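Local coordinates for mandelate racemase/muconate lactonizing enzyme, C-terminal domain protein (Paracoccus denitrificans, PDB 4DWD) that binds magnesium and may act as a hydro-lyase, as many mandelate racemase-like members of the enolase superfamily do, at residues 9-14 with 27-32; 41-46 with 272-277; 57-62 with 76-81. All blocks are in the same frame, centred on the assembly; numbering follows the deposited sequence. Where two conformers were deposited one is given.

Contact 1 (9-14 with 27-32); sequences EALSVA and FVRITA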
loop_
_atom_site.group_PDB
_atom_site.type_symbol
_atom_site.label_atom_id
_atom_site.label_comp_id
_atom_site.label_asym_id
_atom_site.label_seq_id
_atom_site.Cartn_x
_atom_site.Cartn_y
_atom_site.Cartn_z
ATOM N N GLU B 9 12.905 -6.790 47.720
ATOM C CA GLU B 9 13.166 -8.227 47.837
ATOM C C GLU B 9 12.548 -8.987 46.680
ATOM O O GLU B 9 11.400 -8.728 46.302
ATOM C CB GLU B 9 12.549 -8.789 49.105
ATOM C CG GLU B 9 13.187 -8.340 50.394
ATOM C CD GLU B 9 12.319 -8.755 51.551
ATOM O OE1 GLU B 9 12.368 -9.934 51.950
ATOM O OE2 GLU B 9 11.549 -7.919 52.026
ATOM N N ALA B 10 13.302 -9.945 46.154
ATOM C CA ALA B 10 12.833 -10.826 45.083
ATOM C C ALA B 10 12.598 -12.216 45.677
ATOM O O ALA B 10 13.527 -12.826 46.209
ATOM C CB ALA B 10 13.869 -10.889 43.962
ATOM N N LEU B 11 11.361 -12.705 45.591
ATOM C CA LEU B 11 10.941 -13.913 46.299
ATOM C C LEU B 11 10.351 -14.962 45.357
ATOM O O LEU B 11 9.411 -14.690 44.606
ATOM C CB LEU B 11 9.886 -13.546 47.351
ATOM C CG LEU B 11 10.267 -12.506 48.413
ATOM C CD1 LEU B 11 9.070 -12.195 49.293
ATOM C CD2 LEU B 11 11.460 -12.963 49.242
ATOM N N SER B 12 10.914 -16.169 45.413
ATOM C CA SER B 12 10.368 -17.326 44.722
ATOM C C SER B 12 9.541 -18.088 45.755
ATOM O O SER B 12 10.078 -18.522 46.784
ATOM C CB SER B 12 11.498 -18.200 44.167
ATOM O OG SER B 12 11.012 -19.442 43.679
ATOM N N VAL B 13 8.244 -18.235 45.490
ATOM C CA VAL B 13 7.299 -18.730 46.494
ATOM C C VAL B 13 6.549 -19.979 46.027
ATOM O O VAL B 13 5.942 -19.983 44.951
ATOM C CB VAL B 13 6.296 -17.615 46.881
ATOM C CG1 VAL B 13 5.320 -18.085 47.959
ATOM C CG2 VAL B 13 7.042 -16.366 47.354
ATOM N N ALA B 14 6.603 -21.037 46.839
ATOM C CA ALA B 14 5.846 -22.265 46.611
ATOM C C ALA B 14 4.366 -21.999 46.874
ATOM O O ALA B 14 4.005 -21.524 47.951
ATOM C CB ALA B 14 6.366 -23.378 47.513
ATOM N N PHE B 27 7.469 -13.060 43.212
ATOM C CA PHE B 27 6.964 -11.821 43.793
ATOM C C PHE B 27 8.086 -10.863 44.113
ATOM O O PHE B 27 9.231 -11.277 44.321
ATOM C CB PHE B 27 6.132 -12.106 45.056
ATOM C CG PHE B 27 4.931 -12.977 44.805
ATOM C CD1 PHE B 27 3.874 -12.512 44.029
ATOM C CD2 PHE B 27 4.864 -14.270 45.332
ATOM C CE1 PHE B 27 2.760 -13.310 43.798
ATOM C CE2 PHE B 27 3.758 -15.080 45.094
ATOM C CZ PHE B 27 2.706 -14.596 44.317
ATOM N N VAL B 28 7.746 -9.580 44.127
ATOM C CA VAL B 28 8.657 -8.540 44.585
ATOM C C VAL B 28 7.992 -7.859 45.775
ATOM O O VAL B 28 6.840 -7.427 45.691
ATOM C CB VAL B 28 8.986 -7.523 43.462
ATOM C CG1 VAL B 28 9.816 -6.369 44.003
ATOM C CG2 VAL B 28 9.742 -8.202 42.329
ATOM N N ARG B 29 8.712 -7.794 46.896
ATOM C CA ARG B 29 8.237 -7.060 48.058
ATOM C C ARG B 29 9.101 -5.823 48.227
ATOM O O ARG B 29 10.321 -5.929 48.361
ATOM C CB ARG B 29 8.263 -7.928 49.324
ATOM C CG ARG B 29 7.880 -7.134 50.575
ATOM C CD ARG B 29 7.663 -8.009 51.796
ATOM N NE ARG B 29 8.829 -8.813 52.123
ATOM C CZ ARG B 29 8.774 -9.914 52.869
ATOM N NH1 ARG B 29 7.610 -10.338 53.348
ATOM N NH2 ARG B 29 9.875 -10.602 53.124
ATOM N N ILE B 30 8.467 -4.655 48.182
ATOM C CA ILE B 30 9.170 -3.382 48.404
ATOM C C ILE B 30 8.727 -2.788 49.735
ATOM O O ILE B 30 7.538 -2.594 49.964
ATOM C CB ILE B 30 8.964 -2.378 47.242
ATOM C CG1 ILE B 30 9.341 -3.042 45.905
ATOM C CG2 ILE B 30 9.785 -1.105 47.468
ATOM C CD1 ILE B 30 9.354 -2.129 44.687
ATOM N N THR B 31 9.702 -2.480 50.593
ATOM C CA THR B 31 9.434 -1.898 51.898
ATOM C C THR B 31 9.916 -0.462 51.879
ATOM O O THR B 31 11.044 -0.183 51.459
ATOM C CB THR B 31 10.132 -2.692 53.012
ATOM O OG1 THR B 31 9.758 -4.071 52.894
ATOM C CG2 THR B 31 9.726 -2.173 54.395
ATOM N N ALA B 32 9.046 0.447 52.300
ATOM C CA ALA B 32 9.398 1.860 52.387
ATOM C C ALA B 32 10.072 2.134 53.730
ATOM O O ALA B 32 10.050 1.284 54.634
ATOM C CB ALA B 32 8.160 2.723 52.226
HETATM O O HOH W 1 11.280 -5.429 51.057
#
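The side chains of E9 and R29 lie side by side on one face of the sheet, pointing the same way and joined by a two-bond salt bridge. R29 grips side-on: NH2 reaches OE1 of E9 at 2.8 Å in a nearly straight bond (172°), and NE of R29, placed by a bend at chi3 (57°), meets OE2 of E9 at 2.9 Å from above the carboxylate plane, the two groups being turned 38° from each other. L11 CD1 lies over one guanidinium face, toward its rim. R29 NH1 makes a long, weak ion pair with E361, a calcium ligand in a crystal structure of this protein. A water bonded to E9 OE2, R29 O and T31 OG1 ties the acid to the neighbouring strand a second time. Paired amides bind E9 to R29 and L11 to F27, the latter with F27 N to L11 O at 2.9 Å. Between them A10 and V28 form a non-hydrogen-bonded antiparallel pair, where V28 CA approaches E9 O at 3.2 Å in a CA-H...O contact. Farther along, V13 CG2 packs against the edge of the F27 ring, 3.6 Å from CD2. These strands form the first hairpin of the antiparallel sheet in the N-terminal capping domain. Strand 368-372 flanks 9-14 and strand 37-42 flanks 27-32; A10 and V28 face helix 49-63, while L364 of helix 361-367 touches V13 and R29.

Contact 2 (41-46 with 272-277); sequences EASPML and IVKMGG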
loop_
_atom_site.group_PDB
_atom_site.type_symbol
_atom_site.label_atom_id
_atom_site.label_comp_id
_atom_site.label_asym_id
_atom_site.label_seq_id
_atom_site.Cartn_x
_atom_site.Cartn_y
_atom_site.Cartn_z
ATOM N N GLU B 41 4.342 -8.657 41.197
ATOM C CA GLU B 41 4.461 -10.025 40.689
ATOM C C GLU B 41 5.038 -10.003 39.283
ATOM O O GLU B 41 4.676 -9.133 38.484
ATOM C CB GLU B 41 3.099 -10.725 40.694
ATOM C CG GLU B 41 3.191 -12.160 40.201
ATOM C CD GLU B 41 1.972 -13.010 40.511
ATOM O OE1 GLU B 41 0.925 -12.496 40.968
ATOM O OE2 GLU B 41 2.077 -14.227 40.280
ATOM N N ALA B 42 5.950 -10.944 39.012
ATOM C CA ALA B 42 6.488 -11.175 37.661
ATOM C C ALA B 42 5.921 -12.484 37.128
ATOM O O ALA B 42 5.771 -13.447 37.885
ATOM C CB ALA B 42 8.012 -11.271 37.690
ATOM N N SER B 43 5.635 -12.544 35.827
ATOM C CA SER B 43 5.112 -13.771 35.222
ATOM C C SER B 43 6.065 -14.924 35.539
ATOM O O SER B 43 7.258 -14.834 35.234
ATOM C CB SER B 43 4.984 -13.580 33.713
ATOM O OG SER B 43 4.283 -14.664 33.122
ATOM N N PRO B 44 5.550 -16.012 36.151
ATOM C CA PRO B 44 6.442 -17.061 36.670
ATOM C C PRO B 44 6.825 -18.090 35.597
ATOM O O PRO B 44 6.632 -19.315 35.779
ATOM C CB PRO B 44 5.602 -17.689 37.777
ATOM C CG PRO B 44 4.198 -17.564 37.290
ATOM C CD PRO B 44 4.144 -16.241 36.550
HETATM N N MSE B 45 7.390 -17.587 34.500
HETATM C CA MSE B 45 7.802 -18.444 33.380
HETATM C C MSE B 45 9.038 -19.189 33.814
HETATM O O MSE B 45 10.058 -18.577 34.188
HETATM C CB MSE B 45 8.039 -17.586 32.131
HETATM C CG MSE B 45 6.783 -16.790 31.748
HETATM SE SE MSE B 45 5.242 -17.937 31.290
HETATM C CE MSE B 45 4.323 -18.078 33.004
ATOM N N LEU B 46 8.952 -20.520 33.778
ATOM C CA LEU B 46 9.989 -21.398 34.341
ATOM C C LEU B 46 10.346 -20.926 35.756
ATOM O O LEU B 46 11.517 -20.890 36.166
ATOM C CB LEU B 46 11.215 -21.499 33.413
ATOM C CG LEU B 46 10.950 -22.061 32.017
ATOM C CD1 LEU B 46 12.262 -22.134 31.265
ATOM C CD2 LEU B 46 10.279 -23.425 32.060
ATOM N N ILE B 272 -0.273 -7.833 32.512
ATOM C CA ILE B 272 0.262 -6.890 33.491
ATOM C C ILE B 272 1.491 -7.367 34.288
ATOM O O ILE B 272 2.244 -6.529 34.811
ATOM C CB ILE B 272 -0.898 -6.450 34.442
ATOM C CG1 ILE B 272 -0.622 -5.125 35.159
ATOM C CG2 ILE B 272 -1.308 -7.562 35.415
ATOM C CD1 ILE B 272 -1.922 -4.443 35.527
ATOM N N VAL B 273 1.684 -8.688 34.401
ATOM C CA VAL B 273 2.867 -9.218 35.084
ATOM C C VAL B 273 3.949 -9.670 34.114
ATOM O O VAL B 273 5.048 -10.072 34.541
ATOM C CB VAL B 273 2.547 -10.344 36.104
ATOM C CG1 VAL B 273 1.610 -9.840 37.179
ATOM C CG2 VAL B 273 1.988 -11.599 35.450
ATOM N N LYS B 274 3.652 -9.587 32.815
ATOM C CA LYS B 274 4.669 -9.856 31.788
ATOM C C LYS B 274 5.366 -8.593 31.297
ATOM O O LYS B 274 6.507 -8.651 30.830
ATOM C CB LYS B 274 4.066 -10.588 30.580
ATOM C CG LYS B 274 3.579 -11.987 30.927
ATOM C CD LYS B 274 3.049 -12.669 29.672
ATOM C CE LYS B 274 2.471 -14.048 29.959
ATOM N NZ LYS B 274 3.542 -15.035 30.299
HETATM N N MSE B 275 4.671 -7.465 31.369
HETATM C CA MSE B 275 5.174 -6.195 30.835
HETATM C C MSE B 275 4.381 -5.081 31.454
HETATM O O MSE B 275 3.198 -5.259 31.793
HETATM C CB MSE B 275 5.024 -6.173 29.300
HETATM C CG MSE B 275 3.581 -6.267 28.782
HETATM SE SE MSE B 275 2.720 -4.498 28.615
HETATM C CE MSE B 275 3.531 -3.972 26.906
ATOM N N GLY B 276 5.040 -3.936 31.623
ATOM C CA GLY B 276 4.360 -2.681 31.903
ATOM C C GLY B 276 3.861 -2.436 33.312
ATOM O O GLY B 276 3.925 -1.317 33.805
ATOM N N GLY B 277 3.345 -3.470 33.974
ATOM C CA GLY B 277 2.701 -3.232 35.258
ATOM C C GLY B 277 1.498 -2.325 35.062
ATOM O O GLY B 277 0.967 -2.208 33.954
#
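S43 N donates to V273 O at 2.8 Å, reaching the oxygen from well above the carbonyl plane (49° out of it). The lysine next in line adds a second bond: K274 leads away from 41-46 at its CB, yet its chain runs on past S43, with CG 3.5 Å from S43 CB, and a bend at chi4 (-71°) places NZ 2.9 Å from S43 OG. An inverse gamma turn centred on P44 follows, and the selenomethionine M45 then crosses K274 at about a right angle, its SE 3.5 Å from K274 NZ. V273 packs against 41-43: CG1 on E41 CB at 3.9 Å and CG2 against S43. V273 CG1 also sits 3.4 Å from E41 O, a carbonyl buried here with no hydrogen-bond partner in the model. The carboxylate of E41 turns elsewhere, OE1 accepting from G305 N. The contact thus seats the capping domain on the barrel, close to a metal site: the K274 side chain is about 5 Å from that of E249, a ligand of bound calcium in a crystal structure of this protein. Helix 90-110 packs on A42 and V273, helix 304-314 touches E41 and I272, and I278 and M281 of helix 277-291 pack on I272.

Contact 3 (57-62 with 76-81); sequences RDIAPF and DRMMHR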
loop_
_atom_site.group_PDB
_atom_site.type_symbol
_atom_site.label_atom_id
_atom_site.label_comp_id
_atom_site.label_asym_id
_atom_site.label_seq_id
_atom_site.Cartn_x
_atom_site.Cartn_y
_atom_site.Cartn_z
ATOM N N ARG B 57 19.722 -8.184 41.198
ATOM C CA ARG B 57 21.049 -7.711 40.794
ATOM C C ARG B 57 21.020 -6.323 40.170
ATOM O O ARG B 57 21.929 -5.519 40.387
ATOM C CB ARG B 57 21.683 -8.663 39.780
ATOM C CG ARG B 57 22.122 -10.020 40.295
ATOM C CD ARG B 57 22.966 -10.730 39.238
ATOM N NE ARG B 57 22.261 -10.867 37.958
ATOM C CZ ARG B 57 21.356 -11.811 37.697
ATOM N NH1 ARG B 57 21.051 -12.725 38.611
ATOM N NH2 ARG B 57 20.764 -11.848 36.519
ATOM N N ASP B 58 19.995 -6.060 39.366
ATOM C CA ASP B 58 20.005 -4.886 38.494
ATOM C C ASP B 58 19.102 -3.751 38.969
ATOM O O ASP B 58 19.492 -2.576 38.908
ATOM C CB ASP B 58 19.674 -5.275 37.049
ATOM C CG ASP B 58 20.567 -6.384 36.514
ATOM O OD1 ASP B 58 21.779 -6.422 36.846
ATOM O OD2 ASP B 58 20.064 -7.228 35.751
ATOM N N ILE B 59 17.906 -4.090 39.440
ATOM C CA ILE B 59 16.900 -3.074 39.752
ATOM C C ILE B 59 16.945 -2.623 41.206
ATOM O O ILE B 59 16.990 -1.420 41.483
ATOM C CB ILE B 59 15.486 -3.549 39.359
ATOM C CG1 ILE B 59 15.444 -3.904 37.867
ATOM C CG2 ILE B 59 14.443 -2.492 39.691
ATOM C CD1 ILE B 59 14.174 -4.618 37.437
ATOM N N ALA B 60 16.928 -3.588 42.123
ATOM C CA ALA B 60 16.918 -3.303 43.560
ATOM C C ALA B 60 17.972 -2.274 44.011
ATOM O O ALA B 60 17.613 -1.323 44.705
ATOM C CB ALA B 60 17.024 -4.593 44.366
ATOM N N PRO B 61 19.259 -2.443 43.615
ATOM C CA PRO B 61 20.253 -1.473 44.098
ATOM C C PRO B 61 19.957 -0.054 43.627
ATOM O O PRO B 61 20.319 0.904 44.303
ATOM C CB PRO B 61 21.575 -1.963 43.484
ATOM C CG PRO B 61 21.346 -3.386 43.125
ATOM C CD PRO B 61 19.882 -3.539 42.841
ATOM N N PHE B 62 19.290 0.081 42.486
ATOM C CA PHE B 62 18.953 1.395 41.953
ATOM C C PHE B 62 17.747 2.025 42.654
ATOM O O PHE B 62 17.729 3.225 42.903
ATOM C CB PHE B 62 18.709 1.309 40.445
ATOM C CG PHE B 62 18.167 2.574 39.850
ATOM C CD1 PHE B 62 19.011 3.654 39.594
ATOM C CD2 PHE B 62 16.805 2.698 39.556
ATOM C CE1 PHE B 62 18.513 4.830 39.052
ATOM C CE2 PHE B 62 16.304 3.871 39.005
ATOM C CZ PHE B 62 17.159 4.938 38.760
ATOM N N ASP B 76 11.361 3.755 33.983
ATOM C CA ASP B 76 11.721 4.010 32.588
ATOM C C ASP B 76 13.229 4.199 32.446
ATOM O O ASP B 76 13.811 3.778 31.436
ATOM C CB ASP B 76 10.941 5.199 32.001
ATOM C CG ASP B 76 9.457 4.909 31.851
ATOM O OD1 ASP B 76 9.020 3.764 32.127
ATOM O OD2 ASP B 76 8.726 5.835 31.447
ATOM N N ARG B 77 13.874 4.804 33.452
ATOM C CA ARG B 77 15.342 4.820 33.467
ATOM C C ARG B 77 15.879 3.387 33.496
ATOM O O ARG B 77 16.789 3.054 32.748
ATOM C CB ARG B 77 15.915 5.636 34.627
ATOM C CG ARG B 77 17.410 5.896 34.479
ATOM C CD ARG B 77 17.976 6.741 35.608
ATOM N NE ARG B 77 17.198 7.954 35.865
ATOM C CZ ARG B 77 17.283 9.089 35.172
ATOM N NH1 ARG B 77 16.526 10.123 35.520
ATOM N NH2 ARG B 77 18.111 9.202 34.135
HETATM N N MSE B 78 15.295 2.536 34.340
HETATM C CA MSE B 78 15.746 1.142 34.443
HETATM C C MSE B 78 15.525 0.405 33.144
HETATM O O MSE B 78 16.364 -0.394 32.728
HETATM C CB MSE B 78 15.037 0.373 35.556
HETATM C CG MSE B 78 15.573 0.636 36.952
HETATM SE SE MSE B 78 17.487 0.221 37.127
HETATM C CE MSE B 78 17.781 -1.367 36.051
HETATM N N MSE B 79 14.403 0.654 32.478
HETATM C CA MSE B 79 14.164 -0.012 31.184
HETATM C C MSE B 79 15.294 0.313 30.270
HETATM O O MSE B 79 15.780 -0.555 29.557
HETATM C CB MSE B 79 12.814 0.318 30.472
HETATM C CG MSE B 79 12.796 0.936 29.006
HETATM SE SE MSE B 79 13.658 -0.191 27.607
HETATM C CE MSE B 79 14.698 1.142 26.608
ATOM N N HIS B 80 15.751 1.548 30.264
ATOM C CA HIS B 80 16.830 1.879 29.355
ATOM C C HIS B 80 18.166 1.302 29.765
ATOM O O HIS B 80 18.956 0.919 28.909
ATOM C CB HIS B 80 16.798 3.370 29.017
ATOM C CG HIS B 80 15.642 3.727 28.088
ATOM N ND1 HIS B 80 14.371 3.826 28.528
ATOM C CD2 HIS B 80 15.589 3.905 26.700
ATOM C CE1 HIS B 80 13.548 4.087 27.492
ATOM N NE2 HIS B 80 14.288 4.128 26.372
ATOM N N ARG B 81 18.409 1.180 31.068
ATOM C CA ARG B 81 19.609 0.469 31.560
ATOM C C ARG B 81 19.580 -1.012 31.175
ATOM O O ARG B 81 20.628 -1.621 30.919
ATOM C CB ARG B 81 19.734 0.575 33.083
ATOM C CG ARG B 81 19.851 1.999 33.599
ATOM C CD ARG B 81 20.934 2.180 34.650
ATOM N NE ARG B 81 20.946 1.154 35.687
ATOM C CZ ARG B 81 21.402 1.348 36.924
ATOM N NH1 ARG B 81 21.383 0.355 37.803
ATOM N NH2 ARG B 81 21.863 2.540 37.290
#
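M78, a selenomethionine, reaches from helix 71-81 toward F62 and I59 of the facing helix. From CB, the first atom out is CG, which rests 3.5 Å from F62 CD2. A turn at chi2 (-58°) brings SE alongside the same ring, 4.2 Å from its centroid and 39° off the ring normal, an oblique Met-aromatic contact. Past SE the chain bends again, and CE ends 3.9 Å from I59 CG1 and 3.5 Å from D58 O, on the backbone of the opposing helix. Two arginines meet other parts of the F62 ring. The R77 side chain crosses that of F62 at about a right angle, and its CD lies 3.7 Å from F62 CZ; R81 brings one face of its guanidinium over F62 CD1, with NH2 3.8 Å away. No hydrogen bond joins the two segments. Helix 90-110 packs on I59 and M78, and H80 NE2 bonds to Y229 OH of a second subunit. Running at 145° to each other with axes 10.8 Å apart, the segments belong to a roughly antiparallel, obliquely crossing helix pair, part of the alpha-helical half of the alpha+beta capping domain characteristic of the enolase superfamily.

Contacts 1 and 3 both lie within the capping domain, one in its sheet and the other between its helices, whereas contact 2 ties that domain to the barrel. Contacts 1 and 2 are buried and share neighbouring strands, touching where F27 CE1 packs 3.4 Å from E41 CD; contact 3 is only partly buried. Their chemistry follows: regular backbone pairing plus a salt bridge in contact 1, two hydrogen bonds, both to S43, with no strand pairing in contact 2, and van der Waals and Met-aromatic packing in contact 3. In sequence, contact 3 is nested within the long loop that contact 2 closes. Contacts 2 and 3 meet a second subunit, and contact 3 a third as well, while the segments of contact 1 touch no other chain.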